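HutD family protein (PDB 1YLL) is of unknown function, but as a cupin-fold HutD protein may play a part in histidine utilisation. Local coordinates at the interface of chains A and B. Residues are numbered along the deposited sequence; one frame, centred on the assembly and turned at random. Chains: chain A/B, conserved hypothetical protein.

The interface of chains A and B. Residues chain A 121, 138, 196-197; chain B 121.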
loop_
_atom_site.group_PDB
_atom_site.type_symbol
_atom_site.label_atom_id
_atom_site.label_comp_id
_atom_site.label_asym_id
_atom_site.label_seq_id
_atom_site.Cartn_x
_atom_site.Cartn_y
_atom_site.Cartn_z
ATOM N N ARG A 121 6.100 21.238 13.616
ATOM C CA ARG A 121 4.693 21.568 13.826
ATOM C C ARG A 121 4.192 20.288 14.509
ATOM O O ARG A 121 4.665 19.199 14.199
ATOM C CB ARG A 121 3.956 21.732 12.485
ATOM C CG ARG A 121 4.441 22.877 11.569
ATOM C CD ARG A 121 3.648 22.894 10.248
ATOM N NE ARG A 121 4.105 23.912 9.295
ATOM C CZ ARG A 121 3.963 25.229 9.456
ATOM N NH1 ARG A 121 3.374 25.719 10.536
ATOM N NH2 ARG A 121 4.405 26.061 8.525
ATOM N N THR A 138 -2.046 15.532 5.868
ATOM C CA THR A 138 -0.824 15.657 5.101
ATOM C C THR A 138 0.442 15.537 5.923
ATOM O O THR A 138 1.530 15.587 5.381
ATOM C CB THR A 138 -0.810 16.988 4.357
ATOM O OG1 THR A 138 -1.974 17.066 3.523
ATOM C CG2 THR A 138 0.432 17.108 3.500
ATOM N N ASP A 196 5.326 17.746 11.583
ATOM C CA ASP A 196 5.854 18.183 10.278
ATOM C C ASP A 196 7.097 18.976 10.556
ATOM O O ASP A 196 7.167 19.678 11.544
ATOM C CB ASP A 196 4.868 19.056 9.528
ATOM C CG ASP A 196 3.951 18.242 8.661
ATOM O OD1 ASP A 196 2.731 18.342 8.857
ATOM O OD2 ASP A 196 4.448 17.497 7.784
ATOM N N SER A 197 8.101 18.840 9.694
ATOM C CA SER A 197 9.345 19.558 9.888
ATOM C C SER A 197 9.220 20.992 9.438
ATOM O O SER A 197 8.528 21.288 8.453
ATOM C CB SER A 197 10.482 18.870 9.134
ATOM O OG SER A 197 10.605 17.535 9.581
ATOM N N ARG B 121 -1.076 22.681 3.699
ATOM C CA ARG B 121 -1.043 21.333 4.230
ATOM C C ARG B 121 -2.487 21.253 4.765
ATOM O O ARG B 121 -3.068 22.273 5.105
ATOM C CB ARG B 121 -0.057 21.230 5.382
ATOM C CG ARG B 121 1.434 21.348 4.999
ATOM C CD ARG B 121 2.265 20.588 6.024
ATOM N NE ARG B 121 3.709 20.681 5.817
ATOM C CZ ARG B 121 4.489 21.586 6.397
ATOM N NH1 ARG B 121 3.968 22.485 7.221
ATOM N NH2 ARG B 121 5.795 21.577 6.169
#
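B:Arg121 reaches across the chain boundary and lies between A:Asp196 and A:Arg121. The protein belongs to the HutD family, which is built on cupin-type beta-barrels. This patch is part of a two-fold symmetric interface between two copies of the protein. The structure alone does not establish whether this pairing is the biological one. Arg121 lies near the start of strand 120-129 and Asp196 near the end of strand 187-197. In chain A these strand ends run side by side, with A:Arg121 N 2.8 Å from A:Asp196 O. B:Arg121 buries 79 Å², the largest share of the patch.

The charged contact is a long salt bridge, with B:Arg121 NE 3.8 Å from A:Asp196 OD2. It is made face to face. The carboxylate and guanidinium planes are 11° apart and stacked, and the two side chains pass in opposite directions. OD2 lies above the guanidinium plane near NE, so the in-plane N-H groups do not point at it. The attraction is therefore probably mainly electrostatic. At the far end, B:Arg121 NH2 is 3.6 Å from the backbone O of A:Ser197, a long polar approach and not a hydrogen bond.

Apolar packing follows the same path. A:Asp196 CB sits over the centre of the guanidinium face, 4.0 Å from B:Arg121 CZ. The carboxyl carbon CG of A:Asp196 is 3.9 Å from B:Arg121 CD. B:Arg121 is extended from CG to NE (chi3 -177°), which carries its flat group across the aspartate. A:Thr138 is a neighbour at the margin of the patch, with CB 4.4 Å from B:Arg121 CA.

The two arginines meet across the boundary with their guanidinium planes 63° apart. A:Arg121 CZ lies at the in-plane edge of the B:Arg121 guanidinium. A:Arg121 NE and B:Arg121 NH1 are modelled 2.5 Å apart. Both are normally donors, so this approach is doubtful and is not a hydrogen bond. A:Asp196 may partly offset the paired positive charge.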